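Local coordinates for type IV pilus assembly protein PilC (Thermus thermophilus, PDB 2WHN) that probably serves as an inner-membrane component of the type IV pilus machine, controlling pilus assembly and disassembly and supporting the assembly ATPase PilB, at residues K53-D58 with S70-F75; K13-F18 with R46-I51; R20-M25 with L33-I38. All coordinates share one frame; numbering follows the deposited sequence.

Interaction 1 (K53-D58 with S70-F75)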
# COMPACT_ATOMS: atom_id res chain seq x y z
N LYS A 53 -4.09 -7.50 4.46
CA LYS A 53 -4.96 -8.66 4.27
C LYS A 53 -6.39 -8.24 3.97
O LYS A 53 -7.08 -8.85 3.15
CB LYS A 53 -4.91 -9.59 5.49
CG LYS A 53 -3.54 -10.17 5.75
CD LYS A 53 -3.52 -11.11 6.95
CE LYS A 53 -2.10 -11.55 7.26
NZ LYS A 53 -2.04 -12.64 8.28
N GLN A 54 -6.84 -7.17 4.62
CA GLN A 54 -8.17 -6.65 4.36
C GLN A 54 -8.24 -5.99 2.98
O GLN A 54 -9.24 -6.10 2.28
CB GLN A 54 -8.60 -5.66 5.45
CG GLN A 54 -9.94 -5.01 5.20
CD GLN A 54 -11.09 -5.99 5.30
OE1 GLN A 54 -11.31 -6.60 6.34
NE2 GLN A 54 -11.83 -6.15 4.20
N VAL A 55 -7.16 -5.32 2.58
CA VAL A 55 -7.11 -4.70 1.26
C VAL A 55 -7.16 -5.75 0.16
O VAL A 55 -7.89 -5.60 -0.83
CB VAL A 55 -5.85 -3.83 1.08
CG1 VAL A 55 -5.72 -3.38 -0.37
CG2 VAL A 55 -5.89 -2.64 2.02
N ARG A 56 -6.38 -6.81 0.33
CA ARG A 56 -6.33 -7.89 -0.66
C ARG A 56 -7.66 -8.63 -0.74
O ARG A 56 -8.10 -9.01 -1.83
CB ARG A 56 -5.20 -8.87 -0.32
CG ARG A 56 -5.15 -10.08 -1.24
CD ARG A 56 -3.91 -10.90 -0.98
NE ARG A 56 -4.09 -12.31 -1.34
CZ ARG A 56 -4.94 -13.13 -0.73
NH1 ARG A 56 -5.72 -12.69 0.24
NH2 ARG A 56 -5.01 -14.40 -1.12
N THR A 57 -8.26 -8.90 0.41
CA THR A 57 -9.57 -9.52 0.48
C THR A 57 -10.60 -8.68 -0.28
O THR A 57 -11.39 -9.21 -1.06
CB THR A 57 -10.04 -9.66 1.93
OG1 THR A 57 -9.04 -10.35 2.68
CG2 THR A 57 -11.35 -10.45 2.00
N ASP A 58 -10.60 -7.38 -0.02
CA ASP A 58 -11.53 -6.47 -0.67
C ASP A 58 -11.37 -6.48 -2.18
O ASP A 58 -12.35 -6.57 -2.91
CB ASP A 58 -11.34 -5.04 -0.13
CG ASP A 58 -11.91 -4.86 1.27
OD1 ASP A 58 -12.57 -5.80 1.76
OD2 ASP A 58 -11.71 -3.78 1.86
N SER A 70 -8.70 3.39 0.64
CA SER A 70 -9.31 4.57 1.24
C SER A 70 -9.94 4.24 2.58
O SER A 70 -10.31 5.14 3.34
CB SER A 70 -10.35 5.18 0.30
OG SER A 70 -11.52 4.38 0.25
N LYS A 71 -10.02 2.95 2.89
CA LYS A 71 -10.58 2.49 4.16
C LYS A 71 -9.59 2.67 5.31
O LYS A 71 -9.95 2.48 6.47
CB LYS A 71 -10.98 1.02 4.07
CG LYS A 71 -12.30 0.78 3.36
CD LYS A 71 -12.58 -0.71 3.25
CE LYS A 71 -14.03 -0.97 2.86
NZ LYS A 71 -14.35 -2.42 2.93
N HIS A 72 -8.35 3.01 4.98
CA HIS A 72 -7.27 2.95 5.97
C HIS A 72 -6.46 4.24 6.03
O HIS A 72 -5.97 4.73 5.01
CB HIS A 72 -6.37 1.75 5.70
CG HIS A 72 -7.10 0.44 5.63
ND1 HIS A 72 -7.45 -0.27 6.76
CD2 HIS A 72 -7.56 -0.27 4.57
CE1 HIS A 72 -8.10 -1.37 6.39
NE2 HIS A 72 -8.18 -1.39 5.08
N LYS A 73 -6.30 4.76 7.24
CA LYS A 73 -5.77 6.11 7.45
C LYS A 73 -4.36 6.27 6.89
O LYS A 73 -3.96 7.35 6.47
CB LYS A 73 -5.79 6.47 8.93
CG LYS A 73 -7.18 6.59 9.53
CD LYS A 73 -7.22 6.11 10.98
CE LYS A 73 -5.97 6.52 11.76
NZ LYS A 73 -5.98 7.96 12.12
N ILE A 74 -3.58 5.19 6.92
CA ILE A 74 -2.18 5.25 6.51
C ILE A 74 -2.01 5.74 5.07
O ILE A 74 -0.95 6.25 4.69
CB ILE A 74 -1.47 3.89 6.70
CG1 ILE A 74 -0.00 3.99 6.29
CG2 ILE A 74 -2.19 2.80 5.92
CD1 ILE A 74 0.81 4.97 7.11
N PHE A 75 -3.05 5.60 4.25
CA PHE A 75 -2.99 6.06 2.87
C PHE A 75 -3.64 7.44 2.72
O PHE A 75 -4.83 7.61 2.96
CB PHE A 75 -3.66 5.04 1.94
CG PHE A 75 -3.08 3.65 2.04
CD1 PHE A 75 -3.74 2.65 2.74
CD2 PHE A 75 -1.84 3.36 1.48
CE1 PHE A 75 -3.19 1.38 2.87
CE2 PHE A 75 -1.29 2.09 1.60
CZ PHE A 75 -1.96 1.11 2.31
O HOH W 1 -9.56 -2.51 2.72
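The imidazole of H72 lies against Q54 CG and V55 CG2, the aliphatic parts of two helix residues. One face of the ring is covered by K71, its own neighbour in the chain, whose CB stands 3.6 Å above the ring plane and toward the rim. Q54 CG comes to the edge of the ring near its plane, 4.0 Å from H72 NE2. V55 CG2 approaches obliquely, 3.9 Å from H72 CD2. A water lies in the ring plane at the edge and hydrogen-bonds to H72 NE2 at 3.0 Å; on its other side it donates to D58 OD2 at 2.6 Å. The carboxylate and the imidazole, whose OD2 and NE2 do not touch directly, are therefore joined through one solvent molecule.

D58 OD2 also accepts a hydrogen bond from K71 NZ, 3.2 Å away, as part of a salt bridge. The ammonium group comes from above the carboxylate plane, 46° out of it, and the two side chains reach each other from opposite directions. K71 leaves its backbone with CG anti to the carbonyl carbon (chi1 -79°) and runs extended from there, which carries NZ across to the helix. The other oxygen, D58 OD1, takes a weak bond from Q54 NE2, one helical turn earlier; its N-H...acceptor angle is 124°. Water and lysine hold OD2, and the glutamine adds only this weak bond at OD1.

The contact lies at the surface and fastens K71 and H72, at the start of the H72-F75 turn between helices 65-70 and 77-89, to the flank of helix 46-60. V55 also touches F65, A68 and L69 of helix 65-70, while F75 packs on F48 of helix 46-60 and meets the ring of Y79 in helix 77-89.

Interaction 2 (K13-F18 with R46-I51); sequences KDLAIF and RKFREI
F48 and F18 meet in an offset edge-to-face pair: the edge of F48 is directed at the face of F18, with ring centroids 5.5 Å apart and planes at 68°. The two side chains cross at about a right angle. Both have CG anti to the backbone N, and in F48 (chi1 -157°) this sends the ring against helix 12-28.

There its outer atoms do the touching. CE2 of F48 is 3.5 Å from F18 CB, which reaches the ring obliquely, while D14 O sits at the ring's edge, near its plane, 3.5 Å from the same F48 CE2. Further back on the ring, F48 CD2 meets D14 CB at 3.9 Å, and at the front F48 CZ meets L15 CD1 at 4.2 Å. The carboxylate of D14 is engaged elsewhere, OD2 accepting from the backbone N of G11.

With segment axes 11.2 Å apart and crossing at -46°, the helices are well separated, and one phenylalanine spans the distance between the axes. This is aromatic core packing between helices in the all-helical N-terminal domain of PilC, a member of the GSP F family.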
# COMPACT_ATOMS: atom_id res chain seq x y z
N LYS A 13 8.16 4.43 7.45
CA LYS A 13 9.02 3.36 6.97
C LYS A 13 8.18 2.22 6.40
O LYS A 13 8.39 1.78 5.27
CB LYS A 13 9.94 2.84 8.07
CG LYS A 13 11.17 2.12 7.54
CD LYS A 13 12.04 1.56 8.65
CE LYS A 13 11.26 0.57 9.51
NZ LYS A 13 10.41 -0.34 8.69
N ASP A 14 7.19 1.78 7.17
CA ASP A 14 6.32 0.68 6.76
C ASP A 14 5.67 0.97 5.41
O ASP A 14 5.62 0.11 4.53
CB ASP A 14 5.25 0.42 7.81
CG ASP A 14 5.83 0.17 9.19
OD1 ASP A 14 6.20 -0.99 9.48
OD2 ASP A 14 5.92 1.13 9.98
N LEU A 15 5.19 2.20 5.24
CA LEU A 15 4.51 2.60 4.01
C LEU A 15 5.48 2.70 2.83
O LEU A 15 5.14 2.31 1.71
CB LEU A 15 3.76 3.92 4.20
CG LEU A 15 2.96 4.38 2.98
CD1 LEU A 15 1.89 3.34 2.62
CD2 LEU A 15 2.33 5.73 3.23
N ALA A 16 6.67 3.22 3.09
CA ALA A 16 7.70 3.30 2.05
C ALA A 16 8.10 1.92 1.53
O ALA A 16 8.22 1.71 0.33
CB ALA A 16 8.92 4.05 2.57
N ILE A 17 8.33 0.99 2.46
CA ILE A 17 8.69 -0.38 2.09
C ILE A 17 7.58 -1.04 1.28
O ILE A 17 7.81 -1.53 0.17
CB ILE A 17 9.01 -1.22 3.35
CG1 ILE A 17 10.29 -0.70 4.01
CG2 ILE A 17 9.16 -2.69 2.99
CD1 ILE A 17 10.64 -1.39 5.31
N PHE A 18 6.36 -1.00 1.80
CA PHE A 18 5.20 -1.50 1.07
C PHE A 18 5.14 -0.96 -0.35
O PHE A 18 4.92 -1.72 -1.31
CB PHE A 18 3.90 -1.15 1.79
CG PHE A 18 2.67 -1.31 0.93
CD1 PHE A 18 2.15 -2.56 0.67
CD2 PHE A 18 2.05 -0.20 0.39
CE1 PHE A 18 1.03 -2.71 -0.13
CE2 PHE A 18 0.92 -0.34 -0.40
CZ PHE A 18 0.41 -1.60 -0.67
N ARG A 46 2.54 -5.76 12.30
CA ARG A 46 1.37 -6.63 12.42
C ARG A 46 0.08 -5.93 12.02
O ARG A 46 -0.82 -6.54 11.43
CB ARG A 46 1.23 -7.17 13.84
CG ARG A 46 0.08 -8.15 14.00
CD ARG A 46 -0.33 -8.31 15.46
NE ARG A 46 -1.26 -7.26 15.89
CZ ARG A 46 -2.57 -7.29 15.68
NH1 ARG A 46 -3.12 -8.32 15.05
NH2 ARG A 46 -3.33 -6.30 16.11
N LYS A 47 -0.05 -4.67 12.42
CA LYS A 47 -1.23 -3.88 12.12
C LYS A 47 -1.32 -3.55 10.63
O LYS A 47 -2.41 -3.56 10.05
CB LYS A 47 -1.25 -2.60 12.95
CG LYS A 47 -2.61 -1.94 13.03
CD LYS A 47 -2.90 -1.43 14.44
CE LYS A 47 -4.39 -1.18 14.64
NZ LYS A 47 -4.71 -0.86 16.07
N PHE A 48 -0.18 -3.29 10.01
CA PHE A 48 -0.14 -3.08 8.57
C PHE A 48 -0.46 -4.37 7.83
O PHE A 48 -1.17 -4.35 6.82
CB PHE A 48 1.21 -2.53 8.12
CG PHE A 48 1.15 -1.79 6.80
CD1 PHE A 48 -0.05 -1.30 6.32
CD2 PHE A 48 2.31 -1.56 6.08
CE1 PHE A 48 -0.10 -0.62 5.12
CE2 PHE A 48 2.26 -0.85 4.89
CZ PHE A 48 1.06 -0.38 4.40
N ARG A 49 0.02 -5.49 8.37
CA ARG A 49 -0.29 -6.81 7.81
C ARG A 49 -1.79 -7.07 7.83
O ARG A 49 -2.35 -7.57 6.85
CB ARG A 49 0.42 -7.91 8.61
CG ARG A 49 1.79 -8.29 8.07
CD ARG A 49 2.04 -9.79 8.19
NE ARG A 49 1.84 -10.28 9.55
CZ ARG A 49 2.56 -9.90 10.60
NH1 ARG A 49 3.54 -9.02 10.46
NH2 ARG A 49 2.30 -10.41 11.79
N GLU A 50 -2.43 -6.76 8.95
CA GLU A 50 -3.87 -6.92 9.05
C GLU A 50 -4.58 -6.00 8.06
O GLU A 50 -5.55 -6.39 7.42
CB GLU A 50 -4.34 -6.63 10.48
CG GLU A 50 -3.97 -7.72 11.48
CD GLU A 50 -5.11 -8.70 11.71
OE1 GLU A 50 -6.02 -8.76 10.86
OE2 GLU A 50 -5.11 -9.38 12.76
N ILE A 51 -4.05 -4.79 7.91
CA ILE A 51 -4.59 -3.82 6.96
C ILE A 51 -4.52 -4.38 5.54
O ILE A 51 -5.47 -4.28 4.77
CB ILE A 51 -3.79 -2.51 6.98
CG1 ILE A 51 -3.95 -1.80 8.33
CG2 ILE A 51 -4.21 -1.60 5.84
CD1 ILE A 51 -5.29 -1.15 8.51

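Interaction 3 (R20-M25 with L33-I38); sequences RQLATM and LQALAI
M25 reaches from helix 12-28 to A35 and I38 on helix 32-39: its CB and CE meet A35, and its SD meets I38. CB lies 3.9 Å from A35 CB, at the place where the two segments' backbones come nearest (M25 CA to A35 CA 6.0 Å). Beyond CG, SD lies against both branches of I38, 3.8 Å from its CG2, with I38 CD1 at a similar separation. A bend at chi3 (-77°) turns the methyl group back toward A35, so that M25 CE ends 3.5 Å from A35 O, close to the backbone as well as to the alanine methyl.

A35 is also met by L22, one turn before M25. L22 CD1 lies 3.5 Å from A35 CB, tighter than an ordinary carbon-carbon contact. The bond from CA to CB of L22 does not point at the partner helix, yet with CG anti to the backbone N (chi1 -176°) its end draws closer. A35 CB is thus touched by both L22 CD1 and M25 CB, and no hydrogen bond crosses the interface; its contacts are apolar and van der Waals.

L39 also touches L22 and M25, and L30 of the intervening loop touches M25 and I38. L22 packs on L96 of helix 92-109 as well. The segment axes approach to 9.6 Å, with N-to-C directions 140° apart. Two successive helices doubling back across a short connection, with M25 and A35 the closest CA pair of the two segments, constitute a helical hairpin within this all-helical domain.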
# COMPACT_ATOMS: atom_id res chain seq x y z
N ARG A 20 7.44 0.51 -2.26
CA ARG A 20 8.55 0.02 -3.07
C ARG A 20 8.35 -1.43 -3.53
O ARG A 20 8.54 -1.76 -4.70
CB ARG A 20 9.87 0.16 -2.31
CG ARG A 20 11.09 -0.29 -3.10
CD ARG A 20 11.08 0.33 -4.50
NE ARG A 20 11.31 1.77 -4.44
CZ ARG A 20 11.09 2.60 -5.45
NH1 ARG A 20 10.64 2.15 -6.61
NH2 ARG A 20 11.33 3.90 -5.30
N GLN A 21 7.97 -2.30 -2.59
CA GLN A 21 7.71 -3.70 -2.90
C GLN A 21 6.68 -3.84 -4.02
O GLN A 21 6.88 -4.60 -4.97
CB GLN A 21 7.22 -4.44 -1.66
CG GLN A 21 8.29 -4.66 -0.60
CD GLN A 21 7.71 -5.17 0.70
OE1 GLN A 21 6.54 -4.93 1.01
NE2 GLN A 21 8.51 -5.90 1.46
N LEU A 22 5.56 -3.14 -3.87
CA LEU A 22 4.49 -3.21 -4.85
C LEU A 22 4.95 -2.64 -6.18
O LEU A 22 4.76 -3.25 -7.23
CB LEU A 22 3.25 -2.48 -4.33
CG LEU A 22 2.00 -2.54 -5.22
CD1 LEU A 22 1.61 -3.99 -5.54
CD2 LEU A 22 0.83 -1.80 -4.58
N ALA A 23 5.60 -1.47 -6.14
CA ALA A 23 6.22 -0.87 -7.32
C ALA A 23 7.08 -1.89 -8.07
O ALA A 23 7.05 -1.96 -9.30
CB ALA A 23 7.08 0.33 -6.91
N THR A 24 7.92 -2.58 -7.32
CA THR A 24 8.89 -3.51 -7.89
C THR A 24 8.17 -4.67 -8.57
O THR A 24 8.44 -4.99 -9.73
CB THR A 24 9.86 -4.02 -6.81
OG1 THR A 24 10.77 -2.98 -6.47
CG2 THR A 24 10.64 -5.24 -7.30
N MET A 25 7.18 -5.24 -7.90
CA MET A 25 6.46 -6.37 -8.46
C MET A 25 5.57 -5.99 -9.65
O MET A 25 5.53 -6.69 -10.65
CB MET A 25 5.67 -7.12 -7.39
CG MET A 25 6.56 -7.92 -6.46
SD MET A 25 5.66 -8.84 -5.21
CE MET A 25 5.25 -7.55 -4.04
N LEU A 33 -3.00 -8.47 -7.63
CA LEU A 33 -3.39 -9.46 -6.62
C LEU A 33 -2.27 -10.44 -6.31
O LEU A 33 -2.10 -10.86 -5.16
CB LEU A 33 -4.65 -10.22 -7.06
CG LEU A 33 -5.98 -9.57 -6.67
CD1 LEU A 33 -7.17 -10.39 -7.17
CD2 LEU A 33 -6.07 -9.37 -5.16
N GLN A 34 -1.51 -10.83 -7.33
CA GLN A 34 -0.29 -11.59 -7.10
C GLN A 34 0.65 -10.85 -6.15
O GLN A 34 1.15 -11.43 -5.18
CB GLN A 34 0.41 -11.89 -8.42
CG GLN A 34 -0.23 -13.01 -9.21
CD GLN A 34 0.18 -13.00 -10.67
OE1 GLN A 34 1.03 -12.21 -11.08
NE2 GLN A 34 -0.42 -13.88 -11.46
N ALA A 35 0.86 -9.56 -6.41
CA ALA A 35 1.78 -8.75 -5.61
C ALA A 35 1.31 -8.63 -4.16
O ALA A 35 2.11 -8.76 -3.23
CB ALA A 35 1.96 -7.37 -6.23
N LEU A 36 0.01 -8.40 -3.98
CA LEU A 36 -0.54 -8.22 -2.65
C LEU A 36 -0.42 -9.48 -1.80
O LEU A 36 -0.13 -9.39 -0.60
CB LEU A 36 -2.00 -7.75 -2.72
CG LEU A 36 -2.22 -6.35 -3.30
CD1 LEU A 36 -3.70 -6.09 -3.53
CD2 LEU A 36 -1.62 -5.29 -2.39
N ALA A 37 -0.63 -10.64 -2.41
CA ALA A 37 -0.52 -11.91 -1.69
C ALA A 37 0.90 -12.16 -1.19
O ALA A 37 1.11 -12.72 -0.11
CB ALA A 37 -0.98 -13.06 -2.57
N ILE A 38 1.89 -11.75 -1.99
CA ILE A 38 3.29 -11.87 -1.61
C ILE A 38 3.62 -10.87 -0.51
O ILE A 38 4.30 -11.20 0.47
CB ILE A 38 4.22 -11.63 -2.81
CG1 ILE A 38 4.17 -12.81 -3.78
CG2 ILE A 38 5.65 -11.35 -2.34
CD1 ILE A 38 4.27 -12.40 -5.24

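Along the chain, interaction 3 closes first, between helices 12-28 and 32-39; it falls within the span bridged by interaction 2, which joins helix 12-28 to helix 46-60. Interaction 1 follows, tying helix 46-60 to the loop before helix 77-89. Helix 12-28 is shared by interactions 2 and 3, whose centres are about 13 Å apart, and helix 46-60 by interactions 1 and 2, about 11 Å apart. Interactions 1 and 2 touch where I74 and F75 pack on L15; interactions 1 and 3, with centres about 14 Å apart, meet where R56 lies against L36 and A37. Interaction 3 thus joins neighbouring helices of PilC's N-terminal domain, interaction 2 a helix two further on, and interaction 1 a following loop.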